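Local structure of polyketide synthase PksL (Bacillus subtilis, 5E1V) at residues 3-8 with 39-44; 32-37 with 71-76; 201-206 with 235-240. The protein probably dehydrates beta-hydroxyacyl intermediates of bacillaene assembly, through a monomeric dehydratase domain of a trans-AT polyketide synthase split module. All coordinates share one frame; numbering follows the deposited sequence.

Two neighbouring contacts and one distant one illustrate how a double hotdog fold packs helices against its strands. Interactions 1 and 2 share helix 34-44: its later turns meet strand 4-11, its first turn meets strand 70-81, and those two strands are themselves hydrogen-bonded neighbours, K7 O lying 2.7 Å from I75 N. The centres of the two contacts are about 10 Å apart. Interaction 3 belongs to the other hotdog, where the end of helix 190-203 meets strand 232-245; its centre is about 33 Å from that of interaction 1 and about 27 Å from that of interaction 2, across the centre of the chain. All three are structural packing.

Interaction 1. Residues 3-8 with 39-44; sequences KKITKQ and YQIFRE
The apolar part of this contact is a meeting of two isoleucines, I5 of strand 4-8 and I41 of helix 39-44. Their CG2 methyls come within 3.4 Å of each other, closer than methyl groups usually pack, while the two side chains run alongside each other, pointing opposite ways. In both residues CG2 stands anti to the backbone N (chi1, which places CG1 beside that N, is -72° in I5 and much the same in I41), which turns the CG2 methyl of each residue to the other. The longer branch of I5 serves a second partner: its CD1 approaches CE1 of F42 obliquely at 4.3 Å, a looser touch. F42 leaves the helix in a direction away from the strand, and only its ring swings back; W85 meets that ring edge-to-face.

A second kind of packing uses the aliphatic root of a lysine. CB and CG of K7 each lie 3.7 Å from CG1 of I41, and CD1 of I41 also rests against them. The bend of K7 at chi2 (65°) then carries its amine away from the helix, so the hydrocarbon part covers the isoleucine while the charged end leads off at the exposed margin.

The polar groups of the helix bond elsewhere: NH2 of R43 donates to OE1 of Q40 over 3.0 Å, arriving from above the amide plane, and NE2 of Q40 bonds O of G185. On the strand side, I5 and K7 are held by backbone bonds to C77 and I75 of the adjacent strand. The helix packed on an antiparallel sheet is the hallmark of the hotdog fold; here it meets the outermost strand.

Interaction 2. Residues 32-37 with 71-76; sequences LAYIDI and IVLNIQ
Contact between I37 and I75 makes up the tight part of this interface. CG2 of I37, on the helix, is 3.5 Å from CD1 of I75, on strand 71-76, a separation shorter than ordinary van der Waals packing of carbons. The two side chains lie nearly perpendicular. A short branch of one residue is met by the end of the long branch of the other. Both isoleucines hold CG1 beside the backbone N; I37 offers its CG2, whereas the extended chi2 of I75 (156°) sends CD1 to the helix.

The other half of the contact is looser. Y34 does not start out directed at the strand, but its ring reaches across, and CD2 of L73 lies 4.2 Å from CE1 of Y34 at the ring's edge, near the ring plane. The leucine therefore touches the rim of the tyrosine and does not lie over its face. Only 117 Å² is buried between the two segments, and even the nearest CA atoms, those of I37 and I75, are 9.3 Å apart: the helix meets the strand through the ends of a few side chains. Towards solvent, I37 is partly exposed, whereas Y34, L73 and I75 are buried.

Neighbouring strands complete the packing. A89 and I87 of strand 84-94, next to strand 70-81, back L73 and I75. The first turn of helix 34-44 itself lies against several strands at once: I37 touches L9 of strand 4-11, Y34 touches Y106 and M107 of strand 104-112, and I35 touches Y220 and F223 of strand 215-225.

Interaction 3. Residues 201-206 with 235-240; sequences NHLLTS and TRIKRS
L203, close to the end of helix 190-203, divides its two methyls between the backbone and side chain of I237 and the guanidinium of R239. Its CG is anti to the backbone N (chi1 176°), which extends the branch point away from the helix, and the fork beyond it supplies one methyl to each partner.

CD2 takes the strand side. It sits 3.6 Å from O of I237 and 3.7 Å from CG2 of the same residue, so one methyl covers both the carbonyl oxygen and the beta-branched side chain. L203 and I237 overlap flank to flank, each reaching toward the other's backbone, an ordinary apolar overlap that continues beyond the pair, since V242 touches both residues and L253 and L171 touch I237 from the adjacent strands.

CD1 of L203 goes to the arginine, 3.5 Å from NH1 of R239, with CZ a little farther off. The approach to the planar group is oblique, and the two side chains themselves pass at a slant. R239 is extended over its first two torsions and then bends at chi3 (-54°), which brings the guanidinium back to the leucine. NE and NH2 are engaged elsewhere: NE donates to the carbonyl O of E166, and NH2 makes a weak bond to O of E165, which together probably fix the rotation of the guanidinium and leave NH1 near the methyl.

At the helix terminus, OG1 of T205 donates to O of H202 over 3.0 Å, tying the turn that follows L203 back to the helix. The contact thus joins the end of one helix to strand 235-238 and the 3-10 turn after it. It lies at the end of the helix that packs on the sheet of the second hotdog, a fold the polyketide synthase dehydratases carry twice.

Interaction 1. Residues 3-8 with 39-44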
# COMPACT_ATOMS: atom_id res chain seq x y z
N LYS A 3 -12.24 7.70 -22.41
CA LYS A 3 -11.14 8.68 -22.54
C LYS A 3 -10.87 9.44 -21.24
O LYS A 3 -9.75 9.91 -21.04
CB LYS A 3 -11.45 9.71 -23.62
N LYS A 4 -11.92 9.62 -20.45
CA LYS A 4 -11.87 10.38 -19.20
C LYS A 4 -12.73 9.60 -18.23
O LYS A 4 -13.93 9.44 -18.47
CB LYS A 4 -12.49 11.77 -19.36
N ILE A 5 -12.09 9.10 -17.16
CA ILE A 5 -12.77 8.34 -16.12
C ILE A 5 -12.70 9.19 -14.84
O ILE A 5 -11.64 9.75 -14.53
CB ILE A 5 -12.04 7.05 -15.85
CG1 ILE A 5 -12.23 6.10 -17.00
CG2 ILE A 5 -12.56 6.44 -14.56
CD1 ILE A 5 -11.25 4.94 -17.02
N THR A 6 -13.82 9.37 -14.15
CA THR A 6 -13.76 10.06 -12.83
C THR A 6 -14.48 9.23 -11.76
O THR A 6 -15.44 8.52 -12.04
CB THR A 6 -14.38 11.45 -12.88
OG1 THR A 6 -15.79 11.30 -12.78
CG2 THR A 6 -14.03 12.25 -14.18
N LYS A 7 -14.02 9.34 -10.51
CA LYS A 7 -14.62 8.59 -9.44
C LYS A 7 -14.45 9.56 -8.28
O LYS A 7 -13.42 10.21 -8.14
CB LYS A 7 -13.85 7.30 -9.18
CG LYS A 7 -14.31 6.44 -8.02
CD LYS A 7 -15.69 5.82 -8.15
CE LYS A 7 -15.83 4.70 -7.11
NZ LYS A 7 -17.13 4.01 -7.33
N GLN A 8 -15.55 9.73 -7.56
CA GLN A 8 -15.59 10.52 -6.34
C GLN A 8 -15.74 9.59 -5.13
O GLN A 8 -16.69 8.74 -5.09
CB GLN A 8 -16.77 11.52 -6.43
CG GLN A 8 -16.83 12.41 -5.22
CD GLN A 8 -17.92 13.47 -5.31
OE1 GLN A 8 -19.00 13.25 -4.78
NE2 GLN A 8 -17.63 14.60 -5.96
N TYR A 39 -7.04 0.66 -8.97
CA TYR A 39 -7.35 -0.53 -9.75
C TYR A 39 -8.87 -0.78 -9.70
O TYR A 39 -9.43 -1.28 -10.72
CB TYR A 39 -6.57 -1.75 -9.24
CG TYR A 39 -5.18 -1.90 -9.85
CD1 TYR A 39 -4.07 -1.32 -9.29
CD2 TYR A 39 -5.01 -2.57 -11.06
CE1 TYR A 39 -2.83 -1.38 -9.92
CE2 TYR A 39 -3.77 -2.67 -11.62
CZ TYR A 39 -2.68 -2.06 -11.03
OH TYR A 39 -1.42 -2.19 -11.60
N GLN A 40 -9.53 -0.41 -8.58
CA GLN A 40 -11.04 -0.50 -8.54
C GLN A 40 -11.70 0.31 -9.63
O GLN A 40 -12.69 -0.14 -10.19
CB GLN A 40 -11.63 -0.11 -7.19
CG GLN A 40 -11.18 -1.04 -6.11
CD GLN A 40 -12.13 -2.15 -5.73
OE1 GLN A 40 -13.17 -2.37 -6.36
NE2 GLN A 40 -11.83 -2.76 -4.57
N ILE A 41 -11.22 1.54 -9.82
CA ILE A 41 -11.72 2.45 -10.78
C ILE A 41 -11.61 1.85 -12.22
O ILE A 41 -12.57 1.85 -13.01
CB ILE A 41 -11.00 3.79 -10.68
CG1 ILE A 41 -11.45 4.50 -9.38
CG2 ILE A 41 -11.36 4.70 -11.84
CD1 ILE A 41 -10.50 5.56 -9.00
N PHE A 42 -10.44 1.37 -12.56
CA PHE A 42 -10.28 0.80 -13.93
C PHE A 42 -11.05 -0.46 -14.12
O PHE A 42 -11.57 -0.74 -15.24
CB PHE A 42 -8.81 0.57 -14.12
CG PHE A 42 -8.09 1.85 -14.54
CD1 PHE A 42 -8.00 2.21 -15.86
CD2 PHE A 42 -7.60 2.74 -13.58
CE1 PHE A 42 -7.31 3.37 -16.20
CE2 PHE A 42 -7.02 3.94 -13.91
CZ PHE A 42 -6.87 4.24 -15.23
N ARG A 43 -11.15 -1.27 -13.06
CA ARG A 43 -11.97 -2.50 -13.11
C ARG A 43 -13.43 -2.15 -13.45
O ARG A 43 -14.11 -2.91 -14.21
CB ARG A 43 -11.91 -3.29 -11.82
CG ARG A 43 -12.75 -4.57 -11.95
CD ARG A 43 -12.45 -5.57 -10.83
NE ARG A 43 -12.91 -5.05 -9.54
CZ ARG A 43 -12.95 -5.79 -8.42
NH1 ARG A 43 -12.62 -7.06 -8.51
NH2 ARG A 43 -13.35 -5.26 -7.29
N GLU A 44 -13.92 -1.07 -12.86
CA GLU A 44 -15.33 -0.70 -13.05
C GLU A 44 -15.63 -0.37 -14.51
O GLU A 44 -16.79 -0.54 -14.98
CB GLU A 44 -15.68 0.46 -12.11

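Interaction 2. Residues 32-37 with 71-76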
# COMPACT_ATOMS: atom_id res chain seq x y z
N LEU A 32 -0.52 3.46 0.90
CA LEU A 32 -0.47 2.19 0.11
C LEU A 32 -1.90 1.71 -0.31
O LEU A 32 -2.03 0.84 -1.14
CB LEU A 32 0.26 1.10 0.85
CG LEU A 32 1.80 1.35 0.89
CD1 LEU A 32 2.40 0.38 1.87
CD2 LEU A 32 2.37 1.12 -0.50
N ALA A 33 -2.91 2.38 0.22
CA ALA A 33 -4.29 2.14 -0.14
C ALA A 33 -4.65 2.69 -1.48
O ALA A 33 -5.65 2.32 -2.06
CB ALA A 33 -5.22 2.69 0.95
N TYR A 34 -3.81 3.59 -2.03
CA TYR A 34 -4.10 4.12 -3.39
C TYR A 34 -4.07 3.05 -4.48
O TYR A 34 -4.62 3.28 -5.60
CB TYR A 34 -3.11 5.28 -3.71
CG TYR A 34 -3.43 6.56 -3.04
CD1 TYR A 34 -4.63 7.14 -3.21
CD2 TYR A 34 -2.51 7.18 -2.21
CE1 TYR A 34 -4.94 8.40 -2.63
CE2 TYR A 34 -2.76 8.40 -1.61
CZ TYR A 34 -3.94 9.06 -1.85
OH TYR A 34 -4.22 10.24 -1.24
N ILE A 35 -3.28 2.00 -4.30
CA ILE A 35 -3.22 0.90 -5.31
C ILE A 35 -4.63 0.27 -5.54
O ILE A 35 -5.14 0.21 -6.67
CB ILE A 35 -2.21 -0.17 -4.91
CG1 ILE A 35 -0.80 0.50 -4.87
CG2 ILE A 35 -2.25 -1.29 -5.90
CD1 ILE A 35 0.22 -0.30 -4.16
N ASP A 36 -5.25 -0.09 -4.40
CA ASP A 36 -6.63 -0.61 -4.45
C ASP A 36 -7.60 0.40 -5.04
O ASP A 36 -8.34 0.04 -5.99
CB ASP A 36 -7.10 -1.18 -3.14
CG ASP A 36 -8.39 -1.96 -3.33
OD1 ASP A 36 -8.29 -3.09 -3.85
OD2 ASP A 36 -9.44 -1.36 -3.05
N ILE A 37 -7.57 1.65 -4.56
CA ILE A 37 -8.40 2.71 -5.06
C ILE A 37 -8.34 2.78 -6.61
O ILE A 37 -9.38 2.69 -7.30
CB ILE A 37 -8.10 4.05 -4.36
CG1 ILE A 37 -8.63 4.03 -2.92
CG2 ILE A 37 -8.64 5.21 -5.17
CD1 ILE A 37 -7.95 4.98 -2.01
N ILE A 71 -13.49 14.09 3.53
CA ILE A 71 -12.72 14.54 2.41
C ILE A 71 -13.39 13.94 1.14
O ILE A 71 -13.47 12.72 0.95
CB ILE A 71 -11.20 14.21 2.48
CG1 ILE A 71 -10.41 15.15 3.42
CG2 ILE A 71 -10.56 14.33 1.07
CD1 ILE A 71 -11.00 15.44 4.76
N VAL A 72 -13.85 14.82 0.27
CA VAL A 72 -14.48 14.38 -0.95
C VAL A 72 -13.37 14.36 -1.99
O VAL A 72 -12.89 15.43 -2.39
CB VAL A 72 -15.60 15.30 -1.33
CG1 VAL A 72 -16.21 14.83 -2.65
CG2 VAL A 72 -16.65 15.34 -0.19
N LEU A 73 -12.92 13.17 -2.36
CA LEU A 73 -11.76 12.96 -3.21
C LEU A 73 -12.20 12.65 -4.64
O LEU A 73 -12.84 11.64 -4.90
CB LEU A 73 -10.84 11.86 -2.63
CG LEU A 73 -9.42 11.65 -3.24
CD1 LEU A 73 -8.50 12.81 -2.94
CD2 LEU A 73 -8.70 10.37 -2.76
N ASN A 74 -11.82 13.54 -5.54
CA ASN A 74 -12.15 13.43 -6.93
C ASN A 74 -10.96 12.82 -7.61
O ASN A 74 -9.85 13.39 -7.51
CB ASN A 74 -12.47 14.82 -7.45
CG ASN A 74 -13.94 15.12 -7.39
OD1 ASN A 74 -14.74 14.31 -6.94
ND2 ASN A 74 -14.31 16.28 -7.92
N ILE A 75 -11.14 11.61 -8.18
CA ILE A 75 -10.07 10.94 -8.94
C ILE A 75 -10.40 11.05 -10.43
O ILE A 75 -11.44 10.56 -10.85
CB ILE A 75 -9.82 9.51 -8.48
CG1 ILE A 75 -9.51 9.52 -6.99
CG2 ILE A 75 -8.63 8.85 -9.16
CD1 ILE A 75 -9.81 8.23 -6.36
N GLN A 76 -9.56 11.76 -11.19
CA GLN A 76 -9.74 11.81 -12.67
C GLN A 76 -8.57 11.07 -13.36
O GLN A 76 -7.38 11.30 -13.02
CB GLN A 76 -9.76 13.23 -13.13
CG GLN A 76 -10.80 14.07 -12.44
CD GLN A 76 -11.08 15.36 -13.19
OE1 GLN A 76 -10.81 15.48 -14.39
NE2 GLN A 76 -11.62 16.33 -12.48

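Interaction 3. Residues 201-206 with 235-240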
# COMPACT_ATOMS: atom_id res chain seq x y z
N ASN A 201 9.79 -2.12 6.51
CA ASN A 201 10.35 -1.18 7.44
C ASN A 201 11.07 -1.95 8.57
O ASN A 201 12.09 -1.49 9.08
CB ASN A 201 9.30 -0.20 7.94
CG ASN A 201 9.91 1.01 8.62
OD1 ASN A 201 9.90 2.15 8.09
ND2 ASN A 201 10.47 0.79 9.82
N HIS A 202 10.58 -3.13 8.92
CA HIS A 202 11.28 -3.95 9.93
C HIS A 202 12.65 -4.47 9.43
O HIS A 202 13.58 -4.64 10.23
CB HIS A 202 10.43 -5.11 10.42
CG HIS A 202 11.20 -6.13 11.19
ND1 HIS A 202 11.47 -5.99 12.54
CD2 HIS A 202 11.80 -7.28 10.81
CE1 HIS A 202 12.18 -7.03 12.95
NE2 HIS A 202 12.39 -7.83 11.92
N LEU A 203 12.77 -4.71 8.13
CA LEU A 203 14.05 -5.14 7.54
C LEU A 203 15.02 -3.97 7.39
O LEU A 203 16.25 -4.13 7.41
CB LEU A 203 13.79 -5.79 6.16
CG LEU A 203 14.98 -6.23 5.31
CD1 LEU A 203 15.91 -7.22 6.04
CD2 LEU A 203 14.52 -6.80 3.99
N LEU A 204 14.46 -2.77 7.29
CA LEU A 204 15.26 -1.56 7.20
C LEU A 204 15.88 -1.10 8.50
O LEU A 204 16.71 -0.18 8.50
CB LEU A 204 14.40 -0.43 6.67
CG LEU A 204 14.50 -0.28 5.18
CD1 LEU A 204 13.40 0.64 4.65
CD2 LEU A 204 15.88 0.26 4.84
N THR A 205 15.44 -1.71 9.60
CA THR A 205 15.83 -1.24 10.94
C THR A 205 17.33 -0.94 11.09
O THR A 205 17.69 0.20 11.37
CB THR A 205 15.41 -2.24 12.02
OG1 THR A 205 15.95 -3.52 11.67
CG2 THR A 205 13.90 -2.34 12.12
N SER A 206 18.21 -1.92 10.82
CA SER A 206 19.67 -1.66 10.96
C SER A 206 20.13 -0.41 10.18
O SER A 206 20.87 0.44 10.73
CB SER A 206 20.54 -2.87 10.59
OG SER A 206 20.21 -3.44 9.34
N THR A 235 4.91 -12.06 1.09
CA THR A 235 5.73 -10.95 0.55
C THR A 235 7.23 -11.09 0.82
O THR A 235 7.69 -11.12 1.99
CB THR A 235 5.31 -9.59 1.10
OG1 THR A 235 3.92 -9.43 0.87
CG2 THR A 235 6.14 -8.48 0.45
N ARG A 236 8.01 -11.02 -0.24
CA ARG A 236 9.45 -11.11 -0.07
C ARG A 236 10.05 -9.77 -0.32
O ARG A 236 9.66 -9.05 -1.25
CB ARG A 236 10.06 -12.10 -1.06
CG ARG A 236 11.59 -12.16 -0.90
CD ARG A 236 12.21 -13.10 -1.88
NE ARG A 236 12.08 -12.65 -3.26
CZ ARG A 236 12.21 -13.49 -4.29
NH1 ARG A 236 12.53 -14.76 -4.07
NH2 ARG A 236 12.07 -13.06 -5.53
N ILE A 237 10.98 -9.40 0.55
CA ILE A 237 11.72 -8.22 0.39
C ILE A 237 13.19 -8.65 0.45
O ILE A 237 13.62 -9.23 1.46
CB ILE A 237 11.42 -7.21 1.50
CG1 ILE A 237 9.89 -6.92 1.51
CG2 ILE A 237 12.23 -5.94 1.28
CD1 ILE A 237 9.31 -6.62 2.84
N LYS A 238 13.92 -8.36 -0.62
CA LYS A 238 15.34 -8.68 -0.70
C LYS A 238 16.18 -7.55 -0.17
O LYS A 238 15.97 -6.34 -0.48
CB LYS A 238 15.73 -8.99 -2.15
CG LYS A 238 15.05 -10.18 -2.81
CD LYS A 238 15.82 -10.52 -4.10
CE LYS A 238 15.01 -11.27 -5.14
NZ LYS A 238 13.98 -10.41 -5.83
N ARG A 239 17.20 -7.89 0.63
CA ARG A 239 18.05 -6.83 1.19
C ARG A 239 18.67 -5.99 0.08
O ARG A 239 18.87 -4.78 0.23
CB ARG A 239 19.18 -7.43 2.10
CG ARG A 239 19.90 -6.40 2.98
CD ARG A 239 21.00 -7.07 3.79
NE ARG A 239 20.52 -8.20 4.56
CZ ARG A 239 19.78 -8.13 5.67
NH1 ARG A 239 19.40 -6.96 6.18
NH2 ARG A 239 19.39 -9.26 6.26
N SER A 240 18.95 -6.62 -1.07
CA SER A 240 19.59 -5.90 -2.18
C SER A 240 18.71 -4.78 -2.75
O SER A 240 19.23 -3.88 -3.42
CB SER A 240 19.97 -6.87 -3.30
OG SER A 240 18.85 -7.57 -3.80